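Vestitone reductase (Medicago sativa, PDB 2P4H) catalyses the NADPH-dependent, stereospecific reduction of (3R)-vestitone, the penultimate step in the biosynthesis of the defence compound medicarpin in alfalfa. Local coordinates at residues Ile217-Phe222 and Ala284-Leu289; Val254-Met259 and Asp276-Ile281; Ile186-Val191 and Asn248-Ile253; Ser125-Ser130 and Val162-Ala167; Phe222-Val227 and Asp307-Ala312. One frame throughout, in Å; residues are numbered along the deposited sequence.

Interaction 1 (Ile217-Phe222 and Ala284-Leu289)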
# COMPACT_ATOMS: atom_id res chain seq x y z
N ILE A 217 -17.98 11.34 -7.19
CA ILE A 217 -17.48 10.28 -8.06
C ILE A 217 -16.40 10.79 -9.02
O ILE A 217 -16.62 11.74 -9.77
CB ILE A 217 -18.63 9.64 -8.88
CG1 ILE A 217 -19.57 8.88 -7.95
CG2 ILE A 217 -18.05 8.70 -9.94
CD1 ILE A 217 -20.79 8.30 -8.65
N GLY A 218 -15.24 10.16 -8.96
CA GLY A 218 -14.13 10.52 -9.82
C GLY A 218 -13.72 9.27 -10.58
O GLY A 218 -13.90 9.18 -11.79
N VAL A 219 -13.17 8.31 -9.85
CA VAL A 219 -12.76 7.04 -10.43
C VAL A 219 -14.00 6.19 -10.71
O VAL A 219 -14.89 6.07 -9.86
CB VAL A 219 -11.82 6.28 -9.47
CG1 VAL A 219 -11.60 4.86 -9.95
CG2 VAL A 219 -10.49 7.02 -9.36
N THR A 220 -14.08 5.62 -11.92
CA THR A 220 -15.22 4.79 -12.29
C THR A 220 -14.86 3.32 -12.54
O THR A 220 -15.72 2.52 -12.88
CB THR A 220 -15.95 5.38 -13.50
OG1 THR A 220 -15.00 5.71 -14.53
CG2 THR A 220 -16.72 6.64 -13.09
N ARG A 221 -13.58 2.99 -12.41
CA ARG A 221 -13.12 1.61 -12.49
C ARG A 221 -11.92 1.58 -11.57
O ARG A 221 -10.92 2.27 -11.81
CB ARG A 221 -12.73 1.16 -13.90
CG ARG A 221 -12.42 -0.34 -13.93
CD ARG A 221 -12.25 -0.86 -15.34
NE ARG A 221 -11.09 -0.26 -15.99
CZ ARG A 221 -10.93 -0.16 -17.31
NH1 ARG A 221 -11.87 -0.63 -18.13
NH2 ARG A 221 -9.84 0.40 -17.81
N PHE A 222 -12.03 0.80 -10.51
CA PHE A 222 -11.02 0.71 -9.47
C PHE A 222 -10.15 -0.53 -9.45
O PHE A 222 -10.68 -1.65 -9.47
CB PHE A 222 -11.69 0.74 -8.08
CG PHE A 222 -12.55 1.95 -7.81
CD1 PHE A 222 -12.12 2.92 -6.90
CD2 PHE A 222 -13.81 2.10 -8.40
CE1 PHE A 222 -12.93 4.01 -6.58
CE2 PHE A 222 -14.63 3.19 -8.07
CZ PHE A 222 -14.18 4.14 -7.16
N ALA A 284 -12.62 8.40 -14.32
CA ALA A 284 -11.37 7.74 -14.66
C ALA A 284 -11.49 6.23 -14.55
O ALA A 284 -11.78 5.70 -13.47
CB ALA A 284 -10.26 8.24 -13.75
N ARG A 285 -11.29 5.54 -15.66
CA ARG A 285 -11.34 4.08 -15.69
C ARG A 285 -9.90 3.61 -15.54
O ARG A 285 -9.15 3.57 -16.52
CB ARG A 285 -11.92 3.59 -17.03
CG ARG A 285 -13.34 4.06 -17.32
CD ARG A 285 -14.39 3.20 -16.62
NE ARG A 285 -15.74 3.71 -16.83
CZ ARG A 285 -16.85 3.12 -16.39
NH1 ARG A 285 -16.79 1.98 -15.72
NH2 ARG A 285 -18.03 3.68 -16.62
N LEU A 286 -9.51 3.25 -14.32
CA LEU A 286 -8.15 2.82 -14.05
C LEU A 286 -7.81 1.48 -14.67
O LEU A 286 -8.67 0.64 -14.88
CB LEU A 286 -7.91 2.77 -12.54
CG LEU A 286 -8.12 4.11 -11.84
CD1 LEU A 286 -7.98 3.92 -10.34
CD2 LEU A 286 -7.12 5.13 -12.35
N PRO A 287 -6.52 1.26 -14.98
CA PRO A 287 -6.07 0.01 -15.59
C PRO A 287 -6.01 -1.15 -14.61
O PRO A 287 -5.85 -0.96 -13.40
CB PRO A 287 -4.69 0.37 -16.12
CG PRO A 287 -4.19 1.34 -15.10
CD PRO A 287 -5.40 2.22 -14.86
N ASP A 288 -6.16 -2.35 -15.15
CA ASP A 288 -6.07 -3.57 -14.37
C ASP A 288 -4.56 -3.81 -14.22
O ASP A 288 -3.84 -3.86 -15.22
CB ASP A 288 -6.74 -4.72 -15.14
CG ASP A 288 -6.66 -6.06 -14.42
OD1 ASP A 288 -6.34 -6.09 -13.21
OD2 ASP A 288 -6.94 -7.09 -15.07
N LEU A 289 -4.08 -3.91 -12.99
CA LEU A 289 -2.66 -4.16 -12.75
C LEU A 289 -2.51 -5.68 -12.63
O LEU A 289 -2.67 -6.25 -11.55
CB LEU A 289 -2.19 -3.44 -11.48
CG LEU A 289 -2.60 -1.96 -11.39
CD1 LEU A 289 -2.03 -1.34 -10.12
CD2 LEU A 289 -2.10 -1.19 -12.61
O HOH W 1 -16.60 6.42 -16.84
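The guanidinium of R221 grips the carbonyl oxygen of L286 side-on with two nitrogens, R221 NE to L286 O at 2.8 Å and R221 NH2 to L286 O at 3.2 Å. Both reach the oxygen from the same face of the peptide, and the oxygen lies almost in the guanidinium plane; a bend at chi3 (64°) swings NE toward it. R285 CB sits over the centre of one guanidinium face. Backbone bonds continue the pairing: A284 N to G218 O (2.9 Å), T220 N to A284 O (2.8 Å) and L286 N to R221 O (3.0 Å). This is a short parallel beta ladder, interrupted by a beta bulge between the V219-A284 and R221-R285 bridges, which adds strand 284-285 to strand 219-226. The R285 guanidinium lies with one face over T220 CB, while a water accepts from R285 NE and also bonds T220 OG1; R285 NH2 forms a salt bridge with E257. On the sheet face of V219, its CG1 meets L286 CD1 at 3.8 Å and also lies over the F222 ring.

Interaction 2 (Val254-Met259 and Asp276-Ile281)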
# COMPACT_ATOMS: atom_id res chain seq x y z
N VAL A 254 -12.48 -3.42 -10.62
CA VAL A 254 -13.90 -3.23 -10.38
C VAL A 254 -14.60 -2.01 -10.97
O VAL A 254 -14.42 -0.89 -10.49
CB VAL A 254 -14.14 -3.20 -8.84
CG1 VAL A 254 -15.63 -3.26 -8.54
CG2 VAL A 254 -13.38 -4.34 -8.18
N PRO A 255 -15.41 -2.22 -12.02
CA PRO A 255 -16.12 -1.09 -12.62
C PRO A 255 -17.13 -0.59 -11.58
O PRO A 255 -17.67 -1.39 -10.81
CB PRO A 255 -16.81 -1.71 -13.82
CG PRO A 255 -15.89 -2.84 -14.20
CD PRO A 255 -15.53 -3.42 -12.85
N ILE A 256 -17.39 0.71 -11.55
CA ILE A 256 -18.33 1.24 -10.58
C ILE A 256 -19.73 0.64 -10.75
O ILE A 256 -20.49 0.55 -9.78
CB ILE A 256 -18.35 2.80 -10.66
CG1 ILE A 256 -19.03 3.38 -9.41
CG2 ILE A 256 -19.04 3.26 -11.93
CD1 ILE A 256 -18.77 4.86 -9.23
N GLU A 257 -20.06 0.22 -11.96
CA GLU A 257 -21.36 -0.39 -12.23
C GLU A 257 -21.47 -1.75 -11.52
O GLU A 257 -22.52 -2.10 -10.98
CB GLU A 257 -21.58 -0.57 -13.73
CG GLU A 257 -21.65 0.73 -14.53
CD GLU A 257 -20.28 1.29 -14.92
OE1 GLU A 257 -20.25 2.34 -15.59
OE2 GLU A 257 -19.24 0.68 -14.57
N GLU A 258 -20.39 -2.52 -11.55
CA GLU A 258 -20.39 -3.82 -10.88
C GLU A 258 -20.37 -3.59 -9.38
O GLU A 258 -20.95 -4.36 -8.61
CB GLU A 258 -19.18 -4.65 -11.34
CG GLU A 258 -19.25 -4.99 -12.83
CD GLU A 258 -18.13 -5.89 -13.30
OE1 GLU A 258 -18.01 -6.09 -14.52
OE2 GLU A 258 -17.36 -6.39 -12.45
N MET A 259 -19.70 -2.52 -8.97
CA MET A 259 -19.63 -2.14 -7.56
C MET A 259 -21.07 -1.89 -7.08
O MET A 259 -21.47 -2.36 -6.01
CB MET A 259 -18.78 -0.87 -7.45
CG MET A 259 -18.60 -0.31 -6.07
SD MET A 259 -17.64 1.23 -6.17
CE MET A 259 -16.00 0.66 -5.73
N ASP A 276 -28.54 1.91 -13.68
CA ASP A 276 -29.22 2.84 -14.57
C ASP A 276 -28.86 4.30 -14.25
O ASP A 276 -28.64 5.10 -15.16
CB ASP A 276 -30.74 2.66 -14.51
CG ASP A 276 -31.45 3.35 -15.65
OD1 ASP A 276 -31.11 3.06 -16.82
OD2 ASP A 276 -32.34 4.18 -15.40
N GLU A 277 -28.79 4.63 -12.97
CA GLU A 277 -28.45 5.99 -12.56
C GLU A 277 -26.99 6.32 -12.88
O GLU A 277 -26.62 7.49 -12.99
CB GLU A 277 -28.73 6.17 -11.06
CG GLU A 277 -30.22 6.08 -10.72
CD GLU A 277 -30.50 6.16 -9.24
OE1 GLU A 277 -29.86 5.43 -8.46
OE2 GLU A 277 -31.39 6.96 -8.85
N LEU A 278 -26.18 5.28 -13.04
CA LEU A 278 -24.76 5.46 -13.35
C LEU A 278 -24.48 5.46 -14.85
O LEU A 278 -23.33 5.59 -15.27
CB LEU A 278 -23.93 4.36 -12.68
CG LEU A 278 -23.84 4.45 -11.15
CD1 LEU A 278 -23.30 3.14 -10.58
CD2 LEU A 278 -22.95 5.63 -10.77
N LYS A 279 -25.52 5.32 -15.66
CA LYS A 279 -25.36 5.29 -17.11
C LYS A 279 -24.64 6.53 -17.63
O LYS A 279 -24.95 7.65 -17.24
CB LYS A 279 -26.72 5.16 -17.80
CG LYS A 279 -27.23 3.73 -17.88
CD LYS A 279 -28.57 3.66 -18.59
CE LYS A 279 -28.96 2.21 -18.87
NZ LYS A 279 -28.93 1.39 -17.63
N GLU A 280 -23.67 6.32 -18.52
CA GLU A 280 -22.90 7.41 -19.10
C GLU A 280 -22.12 8.20 -18.04
O GLU A 280 -21.71 9.33 -18.29
CB GLU A 280 -23.81 8.37 -19.87
CG GLU A 280 -24.52 7.74 -21.06
CD GLU A 280 -25.33 8.75 -21.85
OE1 GLU A 280 -24.74 9.73 -22.35
OE2 GLU A 280 -26.56 8.56 -21.96
N ILE A 281 -21.93 7.59 -16.87
CA ILE A 281 -21.19 8.25 -15.80
C ILE A 281 -19.78 8.56 -16.29
O ILE A 281 -19.11 7.70 -16.86
CB ILE A 281 -21.11 7.35 -14.53
CG1 ILE A 281 -20.46 8.12 -13.38
CG2 ILE A 281 -20.34 6.08 -14.84
CD1 ILE A 281 -21.30 9.26 -12.85
O HOH W 2 -22.27 3.59 -16.79
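I256 and E257, in the first turn of helix 256-266, meet L278 and I281 of the irregular segment 276-281 through a small, mainly apolar contact. The methyl L278 CD1 is 3.9 Å from the carbonyl oxygen I256 O. The approach of L278 CD1 to I256 CG1 is looser, at 4.4 Å. I281 presents its CG2 branch, which is 4.3 Å from I256 CG2 and 3.8 Å from the carboxylate oxygen E257 OE1. These spacings describe light van der Waals touching rather than close interlocking.

No direct hydrogen bond crosses between the segments, and the polar link is made by a water. It donates to E257 OE1 and to the backbone oxygen L278 O, each at 2.7 Å. A bend at chi2 (84°) carries CD of E257, and with it the carboxylate, round to the side of I281 and this water. The same OE1 also takes part in a salt bridge with R285, so water and arginine together would be expected to favour a charged carboxylate.

Within 276-281, a type I turn from D276 to K279 overlaps with a type II turn from L278 to I281. K279 NZ closes a salt bridge to the anti lone pair of D276 OD1 at 2.9 Å.

P255 is the N-cap residue where strand 252-255 passes into helix 256-266. The two overlapping turns pack beside the start of that helix, with I281 also touching T220 of strand 219-226 and I256 reaching L209 of helix 208-211.

Interaction 3 (Ile186-Val191 and Asn248-Ile253)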
# COMPACT_ATOMS: atom_id res chain seq x y z
N ILE A 186 3.51 -3.06 -6.09
CA ILE A 186 2.73 -2.02 -6.73
C ILE A 186 1.30 -2.21 -6.24
O ILE A 186 0.59 -3.13 -6.65
CB ILE A 186 2.82 -2.16 -8.26
CG1 ILE A 186 4.29 -2.14 -8.69
CG2 ILE A 186 2.05 -1.03 -8.94
CD1 ILE A 186 4.53 -2.56 -10.14
N LEU A 187 0.87 -1.32 -5.34
CA LEU A 187 -0.44 -1.42 -4.72
C LEU A 187 -1.50 -0.48 -5.25
O LEU A 187 -1.27 0.71 -5.44
CB LEU A 187 -0.29 -1.21 -3.20
CG LEU A 187 0.70 -2.15 -2.51
CD1 LEU A 187 0.91 -1.71 -1.07
CD2 LEU A 187 0.17 -3.57 -2.55
N PRO A 188 -2.71 -1.02 -5.50
CA PRO A 188 -3.86 -0.26 -6.00
C PRO A 188 -4.60 0.31 -4.79
O PRO A 188 -3.98 0.64 -3.78
CB PRO A 188 -4.65 -1.34 -6.72
CG PRO A 188 -4.50 -2.51 -5.78
CD PRO A 188 -3.02 -2.45 -5.38
N PHE A 189 -5.92 0.46 -4.89
CA PHE A 189 -6.68 0.95 -3.74
C PHE A 189 -6.67 -0.17 -2.70
O PHE A 189 -7.14 -1.28 -2.97
CB PHE A 189 -8.13 1.25 -4.14
CG PHE A 189 -8.32 2.57 -4.83
CD1 PHE A 189 -8.65 3.71 -4.11
CD2 PHE A 189 -8.17 2.67 -6.21
CE1 PHE A 189 -8.83 4.93 -4.75
CE2 PHE A 189 -8.35 3.89 -6.86
CZ PHE A 189 -8.68 5.02 -6.13
N ILE A 190 -6.10 0.11 -1.53
CA ILE A 190 -6.03 -0.87 -0.44
C ILE A 190 -7.26 -0.70 0.44
O ILE A 190 -7.51 0.39 0.97
CB ILE A 190 -4.75 -0.65 0.39
CG1 ILE A 190 -3.53 -0.70 -0.53
CG2 ILE A 190 -4.65 -1.70 1.49
CD1 ILE A 190 -2.25 -0.25 0.14
N VAL A 191 -8.03 -1.77 0.60
CA VAL A 191 -9.29 -1.71 1.35
C VAL A 191 -9.50 -2.90 2.29
O VAL A 191 -9.10 -4.02 2.00
CB VAL A 191 -10.47 -1.66 0.33
CG1 VAL A 191 -11.81 -1.59 1.06
CG2 VAL A 191 -10.29 -0.46 -0.59
N ASN A 248 3.10 -6.58 -8.99
CA ASN A 248 1.78 -5.96 -8.86
C ASN A 248 1.07 -6.80 -7.79
O ASN A 248 1.26 -8.02 -7.74
CB ASN A 248 0.96 -6.10 -10.16
CG ASN A 248 1.26 -5.01 -11.17
OD1 ASN A 248 1.71 -3.92 -10.83
ND2 ASN A 248 0.98 -5.31 -12.44
N CYS A 249 0.28 -6.15 -6.95
CA CYS A 249 -0.48 -6.86 -5.91
C CYS A 249 -1.86 -6.23 -6.01
O CYS A 249 -2.30 -5.48 -5.13
CB CYS A 249 0.15 -6.62 -4.55
SG CYS A 249 -0.57 -7.62 -3.24
N SER A 250 -2.56 -6.58 -7.09
CA SER A 250 -3.85 -5.98 -7.43
C SER A 250 -4.75 -7.03 -8.06
O SER A 250 -4.95 -7.04 -9.28
CB SER A 250 -3.55 -4.85 -8.42
OG SER A 250 -4.69 -4.10 -8.79
N PRO A 251 -5.33 -7.93 -7.25
CA PRO A 251 -6.19 -9.00 -7.74
C PRO A 251 -7.56 -8.61 -8.29
O PRO A 251 -8.20 -9.41 -8.98
CB PRO A 251 -6.32 -9.92 -6.53
CG PRO A 251 -6.36 -8.93 -5.40
CD PRO A 251 -5.25 -7.96 -5.77
N PHE A 252 -8.01 -7.40 -7.99
CA PHE A 252 -9.33 -6.97 -8.43
C PHE A 252 -9.35 -5.76 -9.34
O PHE A 252 -8.54 -4.83 -9.19
CB PHE A 252 -10.22 -6.64 -7.21
CG PHE A 252 -10.14 -7.63 -6.08
CD1 PHE A 252 -10.22 -9.00 -6.30
CD2 PHE A 252 -10.02 -7.17 -4.76
CE1 PHE A 252 -10.19 -9.90 -5.23
CE2 PHE A 252 -10.00 -8.06 -3.69
CZ PHE A 252 -10.09 -9.43 -3.93
N ILE A 253 -10.26 -5.77 -10.31
CA ILE A 253 -10.48 -4.63 -11.19
C ILE A 253 -12.00 -4.53 -11.16
O ILE A 253 -12.72 -5.44 -11.59
CB ILE A 253 -9.87 -4.85 -12.61
CG1 ILE A 253 -10.05 -3.57 -13.43
CG2 ILE A 253 -10.47 -6.07 -13.29
CD1 ILE A 253 -9.35 -2.35 -12.83
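I186 and N248 meet where the last two strands of the parallel Rossmann sheet run out, and the I186 side chain wraps one amide oxygen. Its CB lies 3.3 Å and its CG2 3.5 Å from N248 OD1. CG1, anti to the carbonyl carbon (chi1 -56°), stands at 3.8 Å from N248 OD1, and CD1 at the tip returns to 3.2 Å from the same oxygen. The two side chains cross obliquely. The other end of that amide is held elsewhere, N248 ND2 donating to N290 O.

The parallel bridge is made in part by C249 N donating to I186 O at 3.1 Å. L187 CD2 then packs on C249 CB at 3.6 Å. The P188 ring follows: CD is 3.1 Å from C249 O, a buried oxygen without a hydrogen-bond partner, and CG is 3.4 Å from S250 OG. An alanine in place of P188 would probably open a gap beside C249 O and S250 OG, where the ring's CD and CG now pack, and leave the backbone freer to turn.

After this point the chains enter strands 189-191 and 252-255, which pair with strand 219-226 in the mixed sheet rather than with each other. L187 lies against V230 of helix 227-239, near L13 of the predicted NADP(+)-binding loop, while V191 and F252 pack on helix 305-319.

Interaction 4 (Ser125-Ser130 and Val162-Ala167)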
# COMPACT_ATOMS: atom_id res chain seq x y z
N SER A 125 2.99 2.12 -5.59
CA SER A 125 1.61 2.49 -5.88
C SER A 125 1.23 2.37 -7.35
O SER A 125 2.09 2.43 -8.22
CB SER A 125 1.41 3.93 -5.41
OG SER A 125 0.33 4.57 -6.05
N GLY A 126 -0.07 2.23 -7.61
CA GLY A 126 -0.54 2.16 -8.98
C GLY A 126 -0.24 3.46 -9.71
O GLY A 126 -0.19 3.49 -10.94
N SER A 127 -0.02 4.53 -8.95
CA SER A 127 0.29 5.82 -9.56
C SER A 127 1.67 5.78 -10.22
O SER A 127 1.98 6.63 -11.06
CB SER A 127 0.25 6.93 -8.51
OG SER A 127 1.24 6.72 -7.52
N ALA A 128 2.49 4.81 -9.84
CA ALA A 128 3.82 4.67 -10.42
C ALA A 128 3.81 3.96 -11.77
O ALA A 128 4.84 3.87 -12.44
CB ALA A 128 4.74 3.92 -9.45
N VAL A 129 2.64 3.46 -12.18
CA VAL A 129 2.52 2.77 -13.46
C VAL A 129 1.38 3.25 -14.35
O VAL A 129 1.43 3.09 -15.57
CB VAL A 129 2.33 1.23 -13.27
CG1 VAL A 129 3.49 0.64 -12.49
CG2 VAL A 129 1.00 0.93 -12.58
N SER A 130 0.35 3.84 -13.74
CA SER A 130 -0.85 4.27 -14.46
C SER A 130 -0.81 5.52 -15.34
O SER A 130 -1.71 5.72 -16.16
CB SER A 130 -2.01 4.39 -13.48
OG SER A 130 -2.22 3.16 -12.80
N VAL A 162 4.40 11.50 -9.41
CA VAL A 162 5.81 11.74 -9.67
C VAL A 162 6.64 11.21 -8.51
O VAL A 162 7.64 10.51 -8.71
CB VAL A 162 6.12 13.25 -9.85
CG1 VAL A 162 7.62 13.48 -9.89
CG2 VAL A 162 5.48 13.76 -11.13
N SER A 163 6.20 11.52 -7.29
CA SER A 163 6.89 11.08 -6.08
C SER A 163 7.04 9.56 -6.04
O SER A 163 8.14 9.05 -5.84
CB SER A 163 6.12 11.56 -4.84
OG SER A 163 6.80 11.20 -3.65
N LYS A 164 5.93 8.86 -6.23
CA LYS A 164 5.94 7.40 -6.20
C LYS A 164 6.81 6.79 -7.29
O LYS A 164 7.54 5.82 -7.05
CB LYS A 164 4.52 6.86 -6.34
CG LYS A 164 3.51 7.39 -5.32
CD LYS A 164 3.77 6.88 -3.91
CE LYS A 164 4.84 7.69 -3.21
NZ LYS A 164 4.96 7.31 -1.77
N THR A 165 6.74 7.35 -8.50
CA THR A 165 7.52 6.82 -9.61
C THR A 165 9.02 6.98 -9.37
O THR A 165 9.79 6.03 -9.51
CB THR A 165 7.13 7.53 -10.93
OG1 THR A 165 5.72 7.38 -11.15
CG2 THR A 165 7.89 6.93 -12.10
N LEU A 166 9.43 8.19 -8.99
CA LEU A 166 10.85 8.45 -8.74
C LEU A 166 11.36 7.63 -7.56
O LEU A 166 12.47 7.10 -7.60
CB LEU A 166 11.08 9.93 -8.46
CG LEU A 166 10.81 10.88 -9.63
CD1 LEU A 166 11.08 12.31 -9.20
CD2 LEU A 166 11.68 10.50 -10.81
N ALA A 167 10.54 7.51 -6.52
CA ALA A 167 10.95 6.76 -5.34
C ALA A 167 11.16 5.28 -5.64
O ALA A 167 12.18 4.70 -5.26
CB ALA A 167 9.92 6.91 -4.23
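K164 and T165 of helix 158-177 meet S125, S127 and A128 in a buried side-by-side contact, made by van der Waals touching without a hydrogen bond between the segments. It joins the loop following strand 119-125 to the helix that begins just before Y160. The aliphatic part of K164 carries one half: its CG is 3.2 Å from S127 OG and 4.0 Å from S125 CB. Bends at chi2 (-69°) and chi3 (82°) turn CD and CE from a straight course while CG stays against the S127 hydroxyl; the NZ beyond them is hydrogen-bonded to S83 rather than to this loop.

T165 carries the other half. Its OG1 approaches A128 CA at 3.4 Å and is itself bonded to the backbone oxygen of A161, one turn back in the helix. A128 CB lies against the helix backbone, 4.1 Å from K164 O.

The loop is also tied internally. The hydroxyls S125 OG and S127 OG are 2.8 Å apart and hydrogen-bonded, while G126 O accepts from V129 N, S130 N and S130 OG, the hydroxyl coming from above the carbonyl plane at 2.8 Å.

S125 and S127 both touch Y160, a residue assigned to NADP(+) binding by similarity. S125, Y160 and K164 are consistent with the Ser-Tyr-Lys active-site arrangement of short-chain dehydrogenases/reductases, to whose extended class this family belongs.

Interaction 5 (Phe222-Val227 and Asp307-Ala312)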
# COMPACT_ATOMS: atom_id res chain seq x y z
N PHE A 222 -12.03 0.80 -10.51
CA PHE A 222 -11.02 0.71 -9.47
C PHE A 222 -10.15 -0.53 -9.45
O PHE A 222 -10.68 -1.65 -9.47
CB PHE A 222 -11.69 0.74 -8.08
CG PHE A 222 -12.55 1.95 -7.81
CD1 PHE A 222 -12.12 2.92 -6.90
CD2 PHE A 222 -13.81 2.10 -8.40
CE1 PHE A 222 -12.93 4.01 -6.58
CE2 PHE A 222 -14.63 3.19 -8.07
CZ PHE A 222 -14.18 4.14 -7.16
N HIS A 223 -8.83 -0.37 -9.41
CA HIS A 223 -7.97 -1.54 -9.22
C HIS A 223 -7.93 -1.59 -7.68
O HIS A 223 -7.78 -0.56 -7.01
CB HIS A 223 -6.57 -1.43 -9.87
CG HIS A 223 -5.97 -0.05 -9.91
ND1 HIS A 223 -5.35 0.43 -11.04
CD2 HIS A 223 -5.78 0.88 -8.95
CE1 HIS A 223 -4.79 1.60 -10.77
NE2 HIS A 223 -5.04 1.90 -9.51
N MET A 224 -8.11 -2.78 -7.11
CA MET A 224 -8.19 -2.93 -5.66
C MET A 224 -7.54 -4.19 -5.09
O MET A 224 -7.26 -5.14 -5.83
CB MET A 224 -9.67 -2.93 -5.24
CG MET A 224 -10.54 -1.86 -5.91
SD MET A 224 -12.28 -1.94 -5.44
CE MET A 224 -12.19 -1.20 -3.82
N VAL A 225 -7.32 -4.18 -3.78
CA VAL A 225 -6.74 -5.32 -3.06
C VAL A 225 -7.18 -5.24 -1.60
O VAL A 225 -7.40 -4.16 -1.07
CB VAL A 225 -5.18 -5.32 -3.13
CG1 VAL A 225 -4.61 -4.13 -2.38
CG2 VAL A 225 -4.64 -6.63 -2.57
N HIS A 226 -7.31 -6.40 -0.96
CA HIS A 226 -7.69 -6.46 0.45
C HIS A 226 -6.42 -6.18 1.26
O HIS A 226 -5.37 -6.77 1.00
CB HIS A 226 -8.24 -7.85 0.79
CG HIS A 226 -8.89 -7.94 2.14
ND1 HIS A 226 -8.21 -7.71 3.31
CD2 HIS A 226 -10.16 -8.23 2.49
CE1 HIS A 226 -9.03 -7.85 4.33
NE2 HIS A 226 -10.22 -8.17 3.87
N VAL A 227 -6.52 -5.29 2.24
CA VAL A 227 -5.36 -4.94 3.05
C VAL A 227 -4.68 -6.14 3.70
O VAL A 227 -3.45 -6.17 3.82
CB VAL A 227 -5.73 -3.89 4.14
CG1 VAL A 227 -6.64 -4.51 5.19
CG2 VAL A 227 -4.47 -3.34 4.78
N ASP A 307 -15.43 -9.91 0.50
CA ASP A 307 -14.77 -9.84 1.81
C ASP A 307 -14.19 -8.46 2.04
O ASP A 307 -14.30 -7.88 3.12
CB ASP A 307 -13.61 -10.84 1.92
CG ASP A 307 -14.05 -12.28 1.86
OD1 ASP A 307 -15.18 -12.59 2.29
OD2 ASP A 307 -13.24 -13.12 1.40
N MET A 308 -13.54 -7.94 1.00
CA MET A 308 -12.90 -6.63 1.07
C MET A 308 -13.90 -5.52 1.41
O MET A 308 -13.66 -4.72 2.32
CB MET A 308 -12.22 -6.33 -0.27
CG MET A 308 -11.56 -4.98 -0.35
SD MET A 308 -10.92 -4.67 -2.01
CE MET A 308 -12.43 -4.66 -2.96
N PHE A 309 -15.00 -5.47 0.68
CA PHE A 309 -16.01 -4.45 0.94
C PHE A 309 -16.68 -4.66 2.29
O PHE A 309 -16.94 -3.68 3.00
CB PHE A 309 -17.08 -4.45 -0.17
CG PHE A 309 -16.66 -3.70 -1.41
CD1 PHE A 309 -16.51 -2.31 -1.38
CD2 PHE A 309 -16.39 -4.38 -2.59
CE1 PHE A 309 -16.09 -1.61 -2.52
CE2 PHE A 309 -15.98 -3.69 -3.74
CZ PHE A 309 -15.83 -2.30 -3.70
N ASP A 310 -16.96 -5.90 2.67
CA ASP A 310 -17.62 -6.13 3.95
C ASP A 310 -16.74 -5.75 5.12
O ASP A 310 -17.22 -5.14 6.08
CB ASP A 310 -18.07 -7.58 4.10
CG ASP A 310 -19.04 -7.75 5.26
OD1 ASP A 310 -20.13 -7.14 5.20
OD2 ASP A 310 -18.70 -8.47 6.22
N ASP A 311 -15.46 -6.11 5.07
CA ASP A 311 -14.56 -5.77 6.16
C ASP A 311 -14.46 -4.26 6.33
O ASP A 311 -14.48 -3.75 7.45
CB ASP A 311 -13.17 -6.38 5.94
CG ASP A 311 -13.14 -7.88 6.23
OD1 ASP A 311 -14.01 -8.35 6.98
OD2 ASP A 311 -12.23 -8.58 5.73
N ALA A 312 -14.37 -3.54 5.22
CA ALA A 312 -14.29 -2.09 5.27
C ALA A 312 -15.59 -1.49 5.82
O ALA A 312 -15.56 -0.62 6.69
CB ALA A 312 -14.00 -1.53 3.88
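M224 and M308 form the tightly packed part of the contact, their side chains crossing at about a right angle. A bend at chi3 (77°) brings M224 CE against M308 CE, 3.6 Å away. M224 CE also meets F309 CZ at 3.8 Å, and the M224 sulfur makes an oblique Met-aromatic contact, 5.0 Å from SD to the centroid of the F309 ring. M308 SD rests beside V225 O.

Toward H226 the packing gives way to a polar link with a partly exposed helix side, where D307 and D311 lie. H226 NE2 donates to D311 OD2 at 2.8 Å, in the ring plane and nearly straight (166°), using the oxygen's anti lone pair; ring and carboxylate are close to perpendicular. H226 CD2 lies 3.5 Å from M308 CA. H226 ND1 accepts from D228 N, making this histidine the N-cap of helix 227-239, and its ring stacks on Y303. An alanine at H226 would probably leave D311 without its mate and D228 N without its cap, and open a gap beside M308.

Strand 222-226 crosses helix 307-312 at 69°, the axes 8.6 Å apart at closest approach: helix 305-319 packs across the small mixed sheet that stands beside the parallel Rossmann sheet.

Interactions 3, 4 and 5 are buried, whereas interactions 1 and 2 lie farther out and are only partly buried. Strand 219-226 unites much of the set: interaction 1 adds an edge strand to it, interaction 5 lays helix 305-319 on it, and the two segments of interaction 3 continue into its partner strands. Chemistry follows place, with arginine and water-mediated bonds in the outer contacts and close packing of carbon against buried oxygens in 3 and 4, with one backbone bond across 3 and none across 4; interaction 5 combines a methionine cluster with one histidine-aspartate bond. The E257-R285 salt bridge couples interactions 1 and 2, F222 belongs to both 1 and 5, and the backbone pair L187-G126 ties 3 to 4 beside the probable NADP(+) site.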